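Local atomic coordinates of Sn-glycerol-3-phosphate ABC transporter substrate-binding protein UspB (Mycobacterium tuberculosis, PDB entry 4MFI), a protein that probably serves as the substrate-binding component of an ABC transporter, with specificity for glycerophosphocholine. Residues D77-L89 and V97-A109. Numbering follows the deposited sequence.
Sequences DYDEVAQKFNAAL and VVLLDDRWWFHFA
Asp79 OD1 accepts two hydrogen bonds from the facing segment. Trp104 NE1 donates to the anti lone pair of Asp79 OD1, 2.8 Å away, with an almost straight N-H...O angle of 179°, and the oxygen lies in the plane of the indole ring. Arg103 NH2 arrives on the syn side, tilted out of the carboxylate plane, at 3.0 Å from Asp79 OD1 in a salt bridge. A water links Asp79 OD2 to Arg103 NH1, closing a second route between the charges. Next to these polar groups, the methyl of Ala82 sits over one face of the Trp104 indole, a CH-pi contact with CB 3.4 Å from the centroid of the five-membered ring. Deeper still, Phe85 reaches across with CG anti to its backbone N (chi1 -177°) and turns its edge to the face of Phe108, the planes 64° apart. Strand 69-73, helix 78-88 and strand 97-101 form a beta-alpha-beta crossover of the periplasmic-binding-protein alpha/beta fold, the two strands lying parallel on either side of strand 39-43, and the contacts above tie its helix to helix 104-109, which follows. Against strand 97-101, Val81 CG1 meets Val98 CG2 at 3.8 Å, and Leu99 CD2 abuts the Tyr78 ring edge. Behind the first shell, Asp101 orients Arg103 through the 2.8 Å bond from NH2 to OD2, while its OD1 caps helix 104-109 by accepting from Arg103 N and Trp104 N. Further out, Asp392 takes Arg103 NH1 in another salt bridge.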
ATOM      1  N   ASP A  77      -6.364  13.373   4.728  1.00 13.53           N
ATOM      2  CA  ASP A  77      -5.955  11.985   4.531  1.00 12.19           C
ATOM      3  C   ASP A  77      -7.066  11.194   3.850  1.00 10.38           C
ATOM      4  O   ASP A  77      -8.147  11.741   3.583  1.00 10.58           O
ATOM      5  CB  ASP A  77      -5.514  11.329   5.855  1.00 13.35           C
ATOM      6  CG  ASP A  77      -6.615  11.288   6.910  1.00 15.91           C
ATOM      7  OD1 ASP A  77      -7.812  11.237   6.564  1.00 16.05           O
ATOM      8  OD2 ASP A  77      -6.273  11.269   8.111  1.00 21.04           O
ATOM      9  N   TYR A  78      -6.809   9.916   3.583  1.00  9.89           N
ATOM     10  CA  TYR A  78      -7.763   9.089   2.856  1.00  8.81           C
ATOM     11  C   TYR A  78      -9.060   8.889   3.627  1.00  8.42           C
ATOM     12  O   TYR A  78     -10.127   8.790   3.022  1.00 10.17           O
ATOM     13  CB  TYR A  78      -7.147   7.733   2.509  1.00 10.16           C
ATOM     14  CG  TYR A  78      -5.925   7.812   1.624  1.00 10.78           C
ATOM     15  CD1 TYR A  78      -5.855   8.717   0.566  1.00 12.52           C
ATOM     16  CD2 TYR A  78      -4.837   6.976   1.843  1.00 11.19           C
ATOM     17  CE1 TYR A  78      -4.737   8.780  -0.247  1.00 13.79           C
ATOM     18  CE2 TYR A  78      -3.717   7.033   1.039  1.00 11.81           C
ATOM     19  CZ  TYR A  78      -3.671   7.935  -0.007  1.00 13.81           C
ATOM     20  OH  TYR A  78      -2.553   7.995  -0.813  1.00 15.97           O
ATOM     21  N   ASP A  79      -8.969   8.810   4.954  1.00  9.36           N
ATOM     22  CA  ASP A  79     -10.157   8.635   5.779  1.00 11.01           C
ATOM     23  C   ASP A  79     -11.098   9.824   5.628  1.00 10.16           C
ATOM     24  O   ASP A  79     -12.315   9.656   5.528  1.00 10.76           O
ATOM     25  CB  ASP A  79      -9.782   8.455   7.253  1.00 12.52           C
ATOM     26  CG  ASP A  79      -9.217   7.076   7.563  1.00 13.13           C
ATOM     27  OD1 ASP A  79      -9.660   6.085   6.951  1.00 11.70           O
ATOM     28  OD2 ASP A  79      -8.343   6.979   8.454  1.00 15.81           O
ATOM     29  N   GLU A  80     -10.532  11.027   5.594  1.00  9.87           N
ATOM     30  CA  GLU A  80     -11.343  12.233   5.463  1.00 10.77           C
ATOM     31  C   GLU A  80     -11.989  12.332   4.084  1.00  9.75           C
ATOM     32  O   GLU A  80     -13.146  12.749   3.967  1.00 11.38           O
ATOM     33  CB  GLU A  80     -10.522  13.485   5.780  1.00 12.65           C
ATOM     34  CG  GLU A  80     -10.131  13.592   7.244  1.00 15.91           C
ATOM     35  CD  GLU A  80      -9.586  14.957   7.606  1.00 19.64           C
ATOM     36  OE1 GLU A  80      -9.489  15.827   6.703  1.00 19.28           O
ATOM     37  OE2 GLU A  80      -9.256  15.155   8.797  1.00 24.09           O
ATOM     38  N   VAL A  81     -11.260  11.944   3.041  1.00  9.95           N
ATOM     39  CA  VAL A  81     -11.846  11.940   1.702  1.00  9.65           C
ATOM     40  C   VAL A  81     -13.041  10.997   1.668  1.00  8.74           C
ATOM     41  O   VAL A  81     -14.085  11.325   1.104  1.00 10.03           O
ATOM     42  CB  VAL A  81     -10.826  11.534   0.627  1.00  9.92           C
ATOM     43  CG1 VAL A  81     -11.494  11.445  -0.739  1.00  9.50           C
ATOM     44  CG2 VAL A  81      -9.681  12.534   0.590  1.00 12.73           C
ATOM     45  N   ALA A  82     -12.888   9.830   2.288  1.00  9.05           N
ATOM     46  CA  ALA A  82     -13.956   8.846   2.306  1.00  8.95           C
ATOM     47  C   ALA A  82     -15.219   9.388   2.985  1.00  8.97           C
ATOM     48  O   ALA A  82     -16.328   9.171   2.487  1.00  9.52           O
ATOM     49  CB  ALA A  82     -13.489   7.563   2.967  1.00 10.96           C
ATOM     50  N   GLN A  83     -15.068  10.078   4.119  1.00 10.43           N
ATOM     51  CA  GLN A  83     -16.236  10.643   4.799  1.00 10.02           C
ATOM     52  C   GLN A  83     -16.896  11.749   3.984  1.00 10.22           C
ATOM     53  O   GLN A  83     -18.124  11.860   3.950  1.00 12.70           O
ATOM     54  CB  GLN A  83     -15.892  11.147   6.200  1.00 12.16           C
ATOM     55  CG  GLN A  83     -15.397  10.060   7.150  1.00 15.41           C
ATOM     56  CD  GLN A  83     -16.355   8.880   7.289  1.00 19.30           C
ATOM     57  OE1 GLN A  83     -17.552   8.990   7.022  1.00 22.92           O
ATOM     58  NE2 GLN A  83     -15.825   7.746   7.724  1.00 22.01           N
ATOM     59  N   LYS A  84     -16.085  12.572   3.324  1.00 10.35           N
ATOM     60  CA  LYS A  84     -16.640  13.635   2.499  1.00 10.51           C
ATOM     61  C   LYS A  84     -17.434  13.026   1.342  1.00 10.28           C
ATOM     62  O   LYS A  84     -18.538  13.487   1.022  1.00 11.03           O
ATOM     63  CB  LYS A  84     -15.530  14.554   1.988  1.00 11.07           C
ATOM     64  CG  LYS A  84     -16.033  15.828   1.323  1.00 13.30           C
ATOM     65  CD  LYS A  84     -14.870  16.605   0.715  1.00 17.52           C
ATOM     66  CE  LYS A  84     -15.339  17.839  -0.042  1.00 21.44           C
ATOM     67  NZ  LYS A  84     -15.962  18.843   0.863  1.00 25.00           N
ATOM     68  N   PHE A  85     -16.886  11.970   0.741  1.00  9.97           N
ATOM     69  CA  PHE A  85     -17.580  11.251  -0.323  1.00 10.21           C
ATOM     70  C   PHE A  85     -18.881  10.640   0.196  1.00 10.94           C
ATOM     71  O   PHE A  85     -19.932  10.784  -0.426  1.00 10.82           O
ATOM     72  CB  PHE A  85     -16.665  10.172  -0.913  1.00  9.42           C
ATOM     73  CG  PHE A  85     -17.262   9.421  -2.078  1.00  9.39           C
ATOM     74  CD1 PHE A  85     -17.919  10.090  -3.103  1.00 10.71           C
ATOM     75  CD2 PHE A  85     -17.129   8.038  -2.163  1.00 10.33           C
ATOM     76  CE1 PHE A  85     -18.451   9.386  -4.181  1.00 10.64           C
ATOM     77  CE2 PHE A  85     -17.652   7.335  -3.232  1.00 10.30           C
ATOM     78  CZ  PHE A  85     -18.320   8.010  -4.245  1.00 10.46           C
ATOM     79  N   ASN A  86     -18.819   9.966   1.341  1.00 10.74           N
ATOM     80  CA  ASN A  86     -20.011   9.368   1.927  1.00 12.17           C
ATOM     81  C   ASN A  86     -21.145  10.384   2.085  1.00 11.61           C
ATOM     82  O   ASN A  86     -22.300  10.110   1.738  1.00 12.95           O
ATOM     83  CB  ASN A  86     -19.677   8.745   3.283  1.00 13.57           C
ATOM     84  CG  ASN A  86     -20.759   7.821   3.768  1.00 16.89           C
ATOM     85  OD1 ASN A  86     -21.206   6.936   3.035  1.00 16.89           O
ATOM     86  ND2 ASN A  86     -21.209   8.032   4.994  1.00 20.75           N
ATOM     87  N   ALA A  87     -20.812  11.565   2.593  1.00 11.76           N
ATOM     88  CA  ALA A  87     -21.823  12.591   2.813  1.00 13.23           C
ATOM     89  C   ALA A  87     -22.398  13.117   1.506  1.00 12.34           C
ATOM     90  O   ALA A  87     -23.583  13.448   1.428  1.00 15.77           O
ATOM     91  CB  ALA A  87     -21.255  13.728   3.639  1.00 13.62           C
ATOM     92  N   ALA A  88     -21.558  13.195   0.478  1.00 12.30           N
ATOM     93  CA  ALA A  88     -21.985  13.747  -0.803  1.00 13.68           C
ATOM     94  C   ALA A  88     -22.951  12.805  -1.522  1.00 15.03           C
ATOM     95  O   ALA A  88     -23.724  13.231  -2.382  1.00 17.09           O
ATOM     96  CB  ALA A  88     -20.779  14.043  -1.676  1.00 14.90           C
ATOM     97  N   LEU A  89     -22.912  11.528  -1.153  1.00 14.34           N
ATOM     98  CA  LEU A  89     -23.707  10.504  -1.828  1.00 16.41           C
ATOM     99  C   LEU A  89     -25.225  10.663  -1.695  1.00 22.72           C
ATOM    100  O   LEU A  89     -25.977  10.080  -2.478  1.00 25.25           O
ATOM    101  CB  LEU A  89     -23.268   9.107  -1.385  1.00 17.22           C
ATOM    102  CG  LEU A  89     -21.979   8.615  -2.048  1.00 17.64           C
ATOM    103  CD1 LEU A  89     -21.415   7.408  -1.322  1.00 18.45           C
ATOM    104  CD2 LEU A  89     -22.229   8.282  -3.515  1.00 18.97           C
ATOM    105  N   VAL A  97     -14.182  12.314  -9.971  1.00  8.90           N
ATOM    106  CA  VAL A  97     -13.015  11.461  -9.750  1.00  7.79           C
ATOM    107  C   VAL A  97     -12.677  11.567  -8.275  1.00  8.71           C
ATOM    108  O   VAL A  97     -12.536  12.673  -7.749  1.00  9.37           O
ATOM    109  CB  VAL A  97     -11.809  11.921 -10.602  1.00  8.00           C
ATOM    110  CG1 VAL A  97     -10.572  11.087 -10.283  1.00  9.58           C
ATOM    111  CG2 VAL A  97     -12.144  11.841 -12.088  1.00  9.69           C
ATOM    112  N   VAL A  98     -12.579  10.430  -7.598  1.00  7.45           N
ATOM    113  CA  VAL A  98     -12.330  10.437  -6.159  1.00  7.95           C
ATOM    114  C   VAL A  98     -11.200   9.485  -5.770  1.00  6.97           C
ATOM    115  O   VAL A  98     -11.105   8.361  -6.277  1.00  7.34           O
ATOM    116  CB  VAL A  98     -13.626  10.144  -5.339  1.00  8.34           C
ATOM    117  CG1 VAL A  98     -14.187   8.756  -5.666  1.00  8.47           C
ATOM    118  CG2 VAL A  98     -13.377  10.299  -3.848  1.00 10.06           C
ATOM    119  N   LEU A  99     -10.331   9.955  -4.879  1.00  7.74           N
ATOM    120  CA  LEU A  99      -9.191   9.179  -4.406  1.00  8.23           C
ATOM    121  C   LEU A  99      -9.594   8.282  -3.228  1.00  7.32           C
ATOM    122  O   LEU A  99      -9.929   8.775  -2.145  1.00  9.48           O
ATOM    123  CB  LEU A  99      -8.074  10.132  -3.984  1.00 10.18           C
ATOM    124  CG  LEU A  99      -6.741   9.520  -3.556  1.00 10.55           C
ATOM    125  CD1 LEU A  99      -6.120   8.762  -4.723  1.00 11.57           C
ATOM    126  CD2 LEU A  99      -5.791  10.600  -3.066  1.00 14.76           C
ATOM    127  N   LEU A 100      -9.567   6.968  -3.441  1.00  7.05           N
ATOM    128  CA  LEU A 100      -9.993   6.002  -2.423  1.00  6.40           C
ATOM    129  C   LEU A 100      -8.860   5.037  -2.095  1.00  6.66           C
ATOM    130  O   LEU A 100      -8.206   4.509  -3.006  1.00  7.31           O
ATOM    131  CB  LEU A 100     -11.216   5.224  -2.912  1.00  7.19           C
ATOM    132  CG  LEU A 100     -12.469   6.062  -3.176  1.00  7.84           C
ATOM    133  CD1 LEU A 100     -13.588   5.195  -3.742  1.00  9.55           C
ATOM    134  CD2 LEU A 100     -12.926   6.750  -1.891  1.00  9.06           C
ATOM    135  N   ASP A 101      -8.624   4.798  -0.804  1.00  5.79           N
ATOM    136  CA  ASP A 101      -7.498   3.942  -0.423  1.00  5.51           C
ATOM    137  C   ASP A 101      -7.792   2.448  -0.545  1.00  5.73           C
ATOM    138  O   ASP A 101      -8.871   2.041  -1.004  1.00  6.31           O
ATOM    139  CB  ASP A 101      -6.862   4.324   0.935  1.00  6.54           C
ATOM    140  CG  ASP A 101      -7.645   3.837   2.154  1.00  7.44           C
ATOM    141  OD1 ASP A 101      -8.606   3.057   2.041  1.00  7.82           O
ATOM    142  OD2 ASP A 101      -7.256   4.223   3.273  1.00 10.67           O
ATOM    143  N   ASP A 102      -6.821   1.645  -0.128  1.00  5.79           N
ATOM    144  CA  ASP A 102      -6.886   0.192  -0.266  1.00  5.03           C
ATOM    145  C   ASP A 102      -8.021  -0.485   0.502  1.00  4.64           C
ATOM    146  O   ASP A 102      -8.366  -1.623   0.198  1.00  5.81           O
ATOM    147  CB  ASP A 102      -5.527  -0.454   0.074  1.00  5.67           C
ATOM    148  CG  ASP A 102      -5.023  -0.135   1.482  1.00  7.38           C
ATOM    149  OD1 ASP A 102      -5.489   0.832   2.114  1.00  8.79           O
ATOM    150  OD2 ASP A 102      -4.109  -0.854   1.951  1.00  7.67           O
ATOM    151  N   ARG A 103      -8.601   0.216   1.477  1.00  5.49           N
ATOM    152  CA  ARG A 103      -9.686  -0.330   2.290  1.00  7.07           C
ATOM    153  C   ARG A 103     -11.016   0.293   1.901  1.00  6.87           C
ATOM    154  O   ARG A 103     -12.048  -0.373   1.860  1.00  9.63           O
ATOM    155  CB  ARG A 103      -9.422  -0.067   3.775  1.00  6.96           C
ATOM    156  CG  ARG A 103      -8.075  -0.578   4.268  1.00  8.51           C
ATOM    157  CD  ARG A 103      -7.609   0.172   5.508  1.00  9.04           C
ATOM    158  NE  ARG A 103      -7.682   1.618   5.298  1.00  8.10           N
ATOM    159  CZ  ARG A 103      -7.965   2.510   6.243  1.00  7.83           C
ATOM    160  NH1 ARG A 103      -8.182   2.119   7.501  1.00  8.99           N
ATOM    161  NH2 ARG A 103      -8.034   3.800   5.929  1.00 10.36           N
ATOM    162  N   TRP A 104     -10.996   1.584   1.609  1.00  6.30           N
ATOM    163  CA  TRP A 104     -12.241   2.288   1.347  1.00  5.37           C
ATOM    164  C   TRP A 104     -12.853   1.986  -0.018  1.00  5.93           C
ATOM    165  O   TRP A 104     -14.074   2.044  -0.163  1.00  7.38           O
ATOM    166  CB  TRP A 104     -12.051   3.792   1.510  1.00  6.85           C
ATOM    167  CG  TRP A 104     -12.047   4.269   2.937  1.00  6.19           C
ATOM    168  CD1 TRP A 104     -10.971   4.716   3.659  1.00  6.83           C
ATOM    169  CD2 TRP A 104     -13.178   4.360   3.813  1.00  6.95           C
ATOM    170  NE1 TRP A 104     -11.368   5.077   4.928  1.00  7.93           N
ATOM    171  CE2 TRP A 104     -12.717   4.874   5.045  1.00  7.17           C
ATOM    172  CE3 TRP A 104     -14.537   4.063   3.673  1.00  7.96           C
ATOM    173  CZ2 TRP A 104     -13.567   5.095   6.125  1.00  7.74           C
ATOM    174  CZ3 TRP A 104     -15.382   4.284   4.745  1.00  9.06           C
ATOM    175  CH2 TRP A 104     -14.893   4.791   5.960  1.00  8.68           C
ATOM    176  N   TRP A 105     -12.040   1.669  -1.023  1.00  6.05           N
ATOM    177  CA  TRP A 105     -12.626   1.477  -2.350  1.00  6.63           C
ATOM    178  C   TRP A 105     -13.653   0.341  -2.349  1.00  6.18           C
ATOM    179  O   TRP A 105     -14.730   0.486  -2.935  1.00  7.06           O
ATOM    180  CB  TRP A 105     -11.566   1.311  -3.454  1.00  5.95           C
ATOM    181  CG  TRP A 105     -10.987  -0.073  -3.575  1.00  4.29           C
ATOM    182  CD1 TRP A 105      -9.779  -0.496  -3.098  1.00  5.91           C
ATOM    183  CD2 TRP A 105     -11.580  -1.205  -4.231  1.00  4.67           C
ATOM    184  NE1 TRP A 105      -9.588  -1.820  -3.409  1.00  5.54           N
ATOM    185  CE2 TRP A 105     -10.678  -2.280  -4.104  1.00  5.75           C
ATOM    186  CE3 TRP A 105     -12.788  -1.413  -4.911  1.00  5.93           C
ATOM    187  CZ2 TRP A 105     -10.944  -3.549  -4.621  1.00  5.98           C
ATOM    188  CZ3 TRP A 105     -13.055  -2.679  -5.432  1.00  6.61           C
ATOM    189  CH2 TRP A 105     -12.134  -3.730  -5.283  1.00  6.50           C
ATOM    190  N   PHE A 106     -13.350  -0.764  -1.665  1.00  6.00           N
ATOM    191  CA  PHE A 106     -14.274  -1.900  -1.674  1.00  5.42           C
ATOM    192  C   PHE A 106     -15.532  -1.578  -0.880  1.00  6.21           C
ATOM    193  O   PHE A 106     -16.627  -1.991  -1.258  1.00  7.21           O
ATOM    194  CB  PHE A 106     -13.624  -3.177  -1.141  1.00  7.42           C
ATOM    195  CG  PHE A 106     -14.544  -4.374  -1.155  1.00  7.62           C
ATOM    196  CD1 PHE A 106     -14.729  -5.107  -2.318  1.00  9.73           C
ATOM    197  CD2 PHE A 106     -15.224  -4.763  -0.007  1.00  8.85           C
ATOM    198  CE1 PHE A 106     -15.576  -6.209  -2.339  1.00  9.67           C
ATOM    199  CE2 PHE A 106     -16.074  -5.860  -0.025  1.00 10.53           C
ATOM    200  CZ  PHE A 106     -16.251  -6.584  -1.191  1.00 10.58           C
ATOM    201  N   HIS A 107     -15.376  -0.854   0.227  1.00  6.47           N
ATOM    202  CA  HIS A 107     -16.531  -0.412   0.993  1.00  6.30           C
ATOM    203  C   HIS A 107     -17.548   0.285   0.092  1.00  7.56           C
ATOM    204  O   HIS A 107     -18.749  -0.008   0.127  1.00  8.54           O
ATOM    205  CB  HIS A 107     -16.105   0.527   2.112  1.00  7.28           C
ATOM    206  CG  HIS A 107     -17.250   1.213   2.770  1.00  7.41           C
ATOM    207  ND1 HIS A 107     -18.022   0.610   3.740  1.00  9.66           N
ATOM    208  CD2 HIS A 107     -17.783   2.443   2.571  1.00  8.21           C
ATOM    209  CE1 HIS A 107     -18.968   1.446   4.124  1.00 10.18           C
ATOM    210  NE2 HIS A 107     -18.849   2.564   3.426  1.00 10.39           N
ATOM    211  N   PHE A 108     -17.065   1.200  -0.738  1.00  7.60           N
ATOM    212  CA  PHE A 108     -17.958   1.904  -1.648  1.00  7.39           C
ATOM    213  C   PHE A 108     -18.407   1.061  -2.845  1.00  7.29           C
ATOM    214  O   PHE A 108     -19.565   1.143  -3.253  1.00  9.01           O
ATOM    215  CB  PHE A 108     -17.325   3.224  -2.092  1.00  6.94           C
ATOM    216  CG  PHE A 108     -17.226   4.231  -0.986  1.00  6.78           C
ATOM    217  CD1 PHE A 108     -18.376   4.768  -0.421  1.00  8.34           C
ATOM    218  CD2 PHE A 108     -15.992   4.629  -0.490  1.00  7.81           C
ATOM    219  CE1 PHE A 108     -18.298   5.700   0.605  1.00  8.84           C
ATOM    220  CE2 PHE A 108     -15.904   5.560   0.543  1.00  8.45           C
ATOM    221  CZ  PHE A 108     -17.062   6.093   1.091  1.00  7.66           C
ATOM    222  N   ALA A 109     -17.507   0.254  -3.405  1.00  7.15           N
ATOM    223  CA  ALA A 109     -17.873  -0.612  -4.525  1.00  8.10           C
ATOM    224  C   ALA A 109     -18.991  -1.575  -4.131  1.00  8.78           C
ATOM    225  O   ALA A 109     -19.960  -1.755  -4.875  1.00  9.97           O
ATOM    226  CB  ALA A 109     -16.668  -1.386  -5.030  1.00  8.14           C
TER
HETATM  227  O   HOH W   1      -9.942   7.381   0.504  1.00 11.70           O
HETATM  228  O   HOH W   2      -8.012   4.445   9.288  1.00 12.27           O
HETATM  229  O   HOH W   3     -20.964   4.420   2.960  1.00 23.85           O